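Local coordinates for pancreatic lipase related protein 2 (Equus caballus, PDB 1W52), which probably hydrolyses the acyl esters of galactolipids and triacylglycerols, as a secreted lipase of the alpha/beta-hydrolase superfamily, at residues G169-P179 / D197-A208. Residues are numbered along the deposited sequence; the frame is centred on the assembly and turned at random.
With CA (calcium ion), chain E.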
ATOM      1  N   GLY A 169      -3.148  -3.694 -22.918  1.00 52.43           N
ATOM      2  CA  GLY A 169      -3.222  -2.505 -22.069  1.00 54.03           C
ATOM      3  C   GLY A 169      -4.498  -1.676 -22.146  1.00 55.60           C
ATOM      4  O   GLY A 169      -4.483  -0.465 -21.846  1.00 55.96           O
ATOM      5  N   ARG A 170      -5.601  -2.344 -22.495  1.00 56.86           N
ATOM      6  CA  ARG A 170      -6.907  -1.714 -22.711  1.00 58.29           C
ATOM      7  C   ARG A 170      -7.648  -1.538 -21.391  1.00 52.14           C
ATOM      8  O   ARG A 170      -8.586  -0.769 -21.290  1.00 51.18           O
ATOM      9  CB  ARG A 170      -7.766  -2.545 -23.717  1.00 62.77           C
ATOM     10  CG  ARG A 170      -7.704  -2.087 -25.188  1.00 77.97           C
ATOM     11  CD  ARG A 170      -7.877  -0.563 -25.351  1.00 96.99           C
ATOM     12  NE  ARG A 170      -7.329  -0.022 -26.595  1.00100.00           N
ATOM     13  CZ  ARG A 170      -6.857   1.221 -26.750  1.00100.00           C
ATOM     14  NH1 ARG A 170      -6.849   2.092 -25.738  1.00100.00           N
ATOM     15  NH2 ARG A 170      -6.387   1.600 -27.941  1.00100.00           N
ATOM     16  N   VAL A 171      -7.196  -2.275 -20.393  1.00 46.27           N
ATOM     17  CA  VAL A 171      -7.803  -2.318 -19.066  1.00 41.77           C
ATOM     18  C   VAL A 171      -7.382  -1.070 -18.266  1.00 38.52           C
ATOM     19  O   VAL A 171      -6.230  -0.684 -18.220  1.00 36.80           O
ATOM     20  CB  VAL A 171      -7.446  -3.658 -18.338  1.00 41.08           C
ATOM     21  CG1 VAL A 171      -6.024  -4.057 -18.666  1.00 41.91           C
ATOM     22  CG2 VAL A 171      -7.584  -3.558 -16.847  1.00 39.19           C
ATOM     23  N   GLY A 172      -8.351  -0.437 -17.635  1.00 35.44           N
ATOM     24  CA  GLY A 172      -8.163   0.888 -17.103  1.00 33.56           C
ATOM     25  C   GLY A 172      -7.216   0.976 -15.946  1.00 32.10           C
ATOM     26  O   GLY A 172      -6.545   1.980 -15.771  1.00 31.66           O
ATOM     27  N   ARG A 173      -7.182  -0.053 -15.118  1.00 31.19           N
ATOM     28  CA  ARG A 173      -6.274  -0.045 -13.979  1.00 30.02           C
ATOM     29  C   ARG A 173      -6.029  -1.401 -13.386  1.00 28.91           C
ATOM     30  O   ARG A 173      -6.956  -2.183 -13.135  1.00 28.90           O
ATOM     31  CB  ARG A 173      -6.842   0.816 -12.897  1.00 30.12           C
ATOM     32  CG  ARG A 173      -5.973   1.049 -11.724  1.00 30.18           C
ATOM     33  CD  ARG A 173      -6.766   1.706 -10.645  1.00 29.69           C
ATOM     34  NE  ARG A 173      -5.971   2.176  -9.526  1.00 30.78           N
ATOM     35  CZ  ARG A 173      -6.478   2.442  -8.323  1.00 30.36           C
ATOM     36  NH1 ARG A 173      -7.772   2.260  -8.110  1.00 30.38           N
ATOM     37  NH2 ARG A 173      -5.709   2.901  -7.335  1.00 28.44           N
ATOM     38  N   VAL A 174      -4.753  -1.656 -13.150  1.00 27.26           N
ATOM     39  CA  VAL A 174      -4.332  -2.777 -12.347  1.00 26.23           C
ATOM     40  C   VAL A 174      -3.492  -2.166 -11.241  1.00 23.88           C
ATOM     41  O   VAL A 174      -2.705  -1.233 -11.460  1.00 23.07           O
ATOM     42  CB  VAL A 174      -3.613  -3.904 -13.161  1.00 26.79           C
ATOM     43  CG1 VAL A 174      -2.557  -3.358 -13.991  1.00 28.64           C
ATOM     44  CG2 VAL A 174      -2.950  -4.905 -12.236  1.00 28.82           C
ATOM     45  N   THR A 175      -3.756  -2.660 -10.044  1.00 21.96           N
ATOM     46  CA  THR A 175      -3.080  -2.261  -8.824  1.00 20.49           C
ATOM     47  C   THR A 175      -2.316  -3.463  -8.299  1.00 19.73           C
ATOM     48  O   THR A 175      -2.879  -4.554  -8.120  1.00 19.62           O
ATOM     49  CB  THR A 175      -4.119  -1.844  -7.801  1.00 20.23           C
ATOM     50  OG1 THR A 175      -4.754  -0.608  -8.213  1.00 18.85           O
ATOM     51  CG2 THR A 175      -3.443  -1.544  -6.485  1.00 19.41           C
ATOM     52  N   GLY A 176      -1.027  -3.285  -8.069  1.00 18.80           N
ATOM     53  CA  GLY A 176      -0.188  -4.369  -7.570  1.00 18.02           C
ATOM     54  C   GLY A 176       0.054  -4.280  -6.068  1.00 16.97           C
ATOM     55  O   GLY A 176       0.789  -3.436  -5.628  1.00 16.67           O
ATOM     56  N   LEU A 177      -0.576  -5.128  -5.277  1.00 16.35           N
ATOM     57  CA  LEU A 177      -0.309  -5.160  -3.841  1.00 16.44           C
ATOM     58  C   LEU A 177       0.886  -6.072  -3.520  1.00 16.72           C
ATOM     59  O   LEU A 177       0.796  -7.313  -3.574  1.00 15.50           O
ATOM     60  CB  LEU A 177      -1.547  -5.617  -3.108  1.00 16.53           C
ATOM     61  CG  LEU A 177      -2.738  -4.716  -3.369  1.00 15.56           C
ATOM     62  CD1 LEU A 177      -3.662  -4.971  -2.259  1.00 17.49           C
ATOM     63  CD2 LEU A 177      -2.390  -3.238  -3.359  1.00 15.60           C
ATOM     64  N   ASP A 178       2.001  -5.406  -3.213  1.00 16.94           N
ATOM     65  CA  ASP A 178       3.339  -6.011  -3.097  1.00 17.66           C
ATOM     66  C   ASP A 178       3.618  -7.178  -4.042  1.00 17.80           C
ATOM     67  O   ASP A 178       3.610  -8.358  -3.673  1.00 16.58           O
ATOM     68  CB  ASP A 178       3.603  -6.432  -1.678  1.00 18.27           C
ATOM     69  CG  ASP A 178       5.079  -6.617  -1.387  1.00 21.03           C
ATOM     70  OD1 ASP A 178       5.951  -5.723  -1.723  1.00 24.20           O
ATOM     71  OD2 ASP A 178       5.423  -7.664  -0.792  1.00 23.79           O
ATOM     72  N   PRO A 179       3.877  -6.829  -5.291  1.00 18.13           N
ATOM     73  CA  PRO A 179       4.127  -7.845  -6.320  1.00 17.97           C
ATOM     74  C   PRO A 179       5.275  -8.751  -5.900  1.00 18.10           C
ATOM     75  O   PRO A 179       6.271  -8.288  -5.386  1.00 17.69           O
ATOM     76  CB  PRO A 179       4.512  -7.024  -7.541  1.00 17.91           C
ATOM     77  CG  PRO A 179       3.966  -5.614  -7.259  1.00 17.39           C
ATOM     78  CD  PRO A 179       3.937  -5.442  -5.796  1.00 17.41           C
ATOM     79  N   ASP A 197       0.706  -2.770 -18.705  1.00 29.66           N
ATOM     80  CA  ASP A 197      -0.310  -3.810 -18.706  1.00 30.28           C
ATOM     81  C   ASP A 197      -1.686  -3.190 -18.501  1.00 28.77           C
ATOM     82  O   ASP A 197      -2.715  -3.850 -18.669  1.00 27.29           O
ATOM     83  CB  ASP A 197      -0.007  -4.906 -17.657  1.00 31.82           C
ATOM     84  CG  ASP A 197       1.363  -5.592 -17.872  1.00 35.56           C
ATOM     85  OD1 ASP A 197       1.727  -6.005 -19.015  1.00 41.81           O
ATOM     86  OD2 ASP A 197       2.148  -5.778 -16.932  1.00 40.53           O
ATOM     87  N   ALA A 198      -1.698  -1.909 -18.125  1.00 28.17           N
ATOM     88  CA  ALA A 198      -2.961  -1.172 -17.963  1.00 28.00           C
ATOM     89  C   ALA A 198      -2.786   0.289 -18.297  1.00 28.81           C
ATOM     90  O   ALA A 198      -1.668   0.756 -18.457  1.00 28.85           O
ATOM     91  CB  ALA A 198      -3.524  -1.337 -16.604  1.00 26.73           C
ATOM     92  N   GLN A 199      -3.897   0.995 -18.449  1.00 29.78           N
ATOM     93  CA  GLN A 199      -3.827   2.417 -18.718  1.00 31.65           C
ATOM     94  C   GLN A 199      -3.200   3.088 -17.524  1.00 29.83           C
ATOM     95  O   GLN A 199      -2.546   4.120 -17.626  1.00 29.09           O
ATOM     96  CB  GLN A 199      -5.219   2.994 -18.972  1.00 34.50           C
ATOM     97  CG  GLN A 199      -5.972   2.366 -20.167  1.00 42.17           C
ATOM     98  CD  GLN A 199      -5.484   2.865 -21.506  1.00 49.94           C
ATOM     99  OE1 GLN A 199      -4.322   3.208 -21.680  1.00 52.42           O
ATOM    100  NE2 GLN A 199      -6.393   2.896 -22.465  1.00 59.20           N
ATOM    101  N   PHE A 200      -3.409   2.464 -16.371  1.00 29.16           N
ATOM    102  CA  PHE A 200      -2.873   2.930 -15.102  1.00 27.34           C
ATOM    103  C   PHE A 200      -2.513   1.755 -14.204  1.00 26.37           C
ATOM    104  O   PHE A 200      -3.388   0.911 -13.879  1.00 26.25           O
ATOM    105  CB  PHE A 200      -3.927   3.735 -14.402  1.00 26.60           C
ATOM    106  CG  PHE A 200      -3.484   4.301 -13.098  1.00 26.39           C
ATOM    107  CD1 PHE A 200      -2.223   4.902 -12.951  1.00 24.17           C
ATOM    108  CD2 PHE A 200      -4.336   4.255 -11.983  1.00 25.79           C
ATOM    109  CE1 PHE A 200      -1.841   5.471 -11.727  1.00 21.88           C
ATOM    110  CE2 PHE A 200      -3.933   4.836 -10.766  1.00 23.62           C
ATOM    111  CZ  PHE A 200      -2.690   5.437 -10.658  1.00 19.90           C
ATOM    112  N   VAL A 201      -1.245   1.747 -13.774  1.00 24.49           N
ATOM    113  CA  VAL A 201      -0.718   0.765 -12.828  1.00 23.13           C
ATOM    114  C   VAL A 201      -0.185   1.510 -11.615  1.00 21.55           C
ATOM    115  O   VAL A 201       0.699   2.379 -11.721  1.00 21.44           O
ATOM    116  CB  VAL A 201       0.454  -0.096 -13.438  1.00 23.33           C
ATOM    117  CG1 VAL A 201       0.946  -1.159 -12.451  1.00 23.09           C
ATOM    118  CG2 VAL A 201       0.060  -0.792 -14.775  1.00 22.82           C
ATOM    119  N   ASP A 202      -0.695   1.132 -10.463  1.00 19.51           N
ATOM    120  CA  ASP A 202      -0.194   1.674  -9.207  1.00 19.46           C
ATOM    121  C   ASP A 202       0.266   0.541  -8.297  1.00 18.87           C
ATOM    122  O   ASP A 202      -0.403  -0.469  -8.152  1.00 18.97           O
ATOM    123  CB  ASP A 202      -1.275   2.477  -8.488  1.00 19.69           C
ATOM    124  CG  ASP A 202      -2.573   1.686  -8.307  1.00 20.68           C
ATOM    125  OD1 ASP A 202      -2.907   0.858  -9.216  1.00 22.02           O
ATOM    126  OD2 ASP A 202      -3.301   1.833  -7.295  1.00 19.15           O
ATOM    127  N   VAL A 203       1.389   0.720  -7.644  1.00 18.59           N
ATOM    128  CA  VAL A 203       1.938  -0.336  -6.833  1.00 18.93           C
ATOM    129  C   VAL A 203       2.175   0.095  -5.382  1.00 18.17           C
ATOM    130  O   VAL A 203       2.681   1.172  -5.133  1.00 17.84           O
ATOM    131  CB  VAL A 203       3.249  -0.815  -7.439  1.00 19.42           C
ATOM    132  CG1 VAL A 203       3.654  -2.173  -6.851  1.00 19.96           C
ATOM    133  CG2 VAL A 203       3.102  -0.905  -8.936  1.00 19.49           C
ATOM    134  N   ILE A 204       1.800  -0.773  -4.445  1.00 17.25           N
ATOM    135  CA  ILE A 204       2.216  -0.650  -3.053  1.00 16.95           C
ATOM    136  C   ILE A 204       3.293  -1.689  -2.698  1.00 17.21           C
ATOM    137  O   ILE A 204       3.087  -2.878  -2.872  1.00 16.03           O
ATOM    138  CB  ILE A 204       1.008  -0.764  -2.132  1.00 16.22           C
ATOM    139  CG1 ILE A 204       0.016   0.297  -2.522  1.00 15.87           C
ATOM    140  CG2 ILE A 204       1.401  -0.508  -0.672  1.00 15.28           C
ATOM    141  CD1 ILE A 204      -1.312   0.153  -1.790  1.00 17.16           C
ATOM    142  N   HIS A 205       4.431  -1.199  -2.196  1.00 18.24           N
ATOM    143  CA  HIS A 205       5.606  -2.020  -1.863  1.00 19.21           C
ATOM    144  C   HIS A 205       5.778  -2.077  -0.336  1.00 17.91           C
ATOM    145  O   HIS A 205       6.178  -1.083   0.267  1.00 16.46           O
ATOM    146  CB  HIS A 205       6.885  -1.374  -2.372  1.00 20.74           C
ATOM    147  CG  HIS A 205       6.978  -1.205  -3.864  1.00 25.95           C
ATOM    148  ND1 HIS A 205       7.711  -2.060  -4.661  1.00 28.80           N
ATOM    149  CD2 HIS A 205       6.527  -0.218  -4.682  1.00 29.12           C
ATOM    150  CE1 HIS A 205       7.674  -1.626  -5.910  1.00 31.11           C
ATOM    151  NE2 HIS A 205       6.953  -0.518  -5.951  1.00 31.21           N
ATOM    152  N   THR A 206       5.475  -3.228   0.268  1.00 16.54           N
ATOM    153  CA  THR A 206       5.622  -3.411   1.711  1.00 15.58           C
ATOM    154  C   THR A 206       6.720  -4.379   2.153  1.00 15.09           C
ATOM    155  O   THR A 206       7.016  -4.389   3.320  1.00 14.63           O
ATOM    156  CB  THR A 206       4.299  -3.873   2.369  1.00 15.12           C
ATOM    157  OG1 THR A 206       3.824  -5.074   1.726  1.00 16.35           O
ATOM    158  CG2 THR A 206       3.177  -2.821   2.154  1.00 15.21           C
ATOM    159  N   ASP A 207       7.306  -5.194   1.267  1.00 14.67           N
ATOM    160  CA  ASP A 207       8.254  -6.240   1.706  1.00 14.37           C
ATOM    161  C   ASP A 207       9.404  -6.357   0.725  1.00 14.83           C
ATOM    162  O   ASP A 207       9.846  -7.431   0.381  1.00 13.92           O
ATOM    163  CB  ASP A 207       7.509  -7.574   1.847  1.00 14.88           C
ATOM    164  CG  ASP A 207       8.325  -8.683   2.546  1.00 13.51           C
ATOM    165  OD1 ASP A 207       9.207  -8.319   3.348  1.00 15.93           O
ATOM    166  OD2 ASP A 207       8.124  -9.919   2.344  1.00  8.69           O
ATOM    167  N   ALA A 208       9.911  -5.202   0.320  1.00 15.83           N
ATOM    168  CA  ALA A 208      10.912  -5.018  -0.742  1.00 16.16           C
ATOM    169  C   ALA A 208      12.425  -5.196  -0.347  1.00 17.75           C
ATOM    170  O   ALA A 208      13.375  -4.855  -1.086  1.00 17.58           O
ATOM    171  CB  ALA A 208      10.695  -3.631  -1.294  1.00 16.05           C
TER
HETATM  172 CA    CA E 602       3.830  -7.053 -18.236  1.00 28.44          CA
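Arg173 reaches across to Asp202: its CG lies opposite the backbone N (chi1 -174°), the chain runs extended from there to NE, and its NH2 forms a salt bridge to OD2 of Asp202 at 2.6 Å, though as a hydrogen bond the geometry is weak. The guanidinium lies 25° from the carboxylate plane, and beside it, its plane turned only 13° from that of the guanidinium, runs the ring of Phe200, whose CD2 is 3.6 Å from CG of Arg173. OD1 of Asp202 takes a weak bond from Arg173 NE and a short one from the hydroxyl OG1 of Thr175, at 2.6 Å on its syn side; that OG1 also sits over one face of the guanidinium. His149, on strand 148-153, is a second partner of the hydroxyl. NH2 and NH1 of Arg173 also bond the carbonyls of Gly310 and His311. An alanine in place of Arg173 would probably leave the buried Asp202 carboxylate without its opposite charge and both carbonyls without this donor.

Strands 173-177 and 201-204 are parallel neighbours in the central sheet of the alpha/beta-hydrolase fold, their backbones bonded from Val174 N to Asp178 N. On the face toward helix 155-166, CG1 of Val174 packs 3.4 Å from CB of Ala198, and CD of Pro179 lies against CG1 of Val203. The other face pairs Leu177 with Ile204, side by side.

Past the strand end comes Asp178, the predicted charge-relay acid. Its OD1 accepts a hydrogen bond from the backbone N of Thr206 at 3.2 Å, from well above the carboxylate plane, and a weaker one from that of Asp207, while OD2 bonds His265 ND1. At the far end, both carboxylate oxygens of Asp197 bind calcium at 2.5 Å, together with the backbone O of Glu189 and a carboxylate oxygen of Asp194.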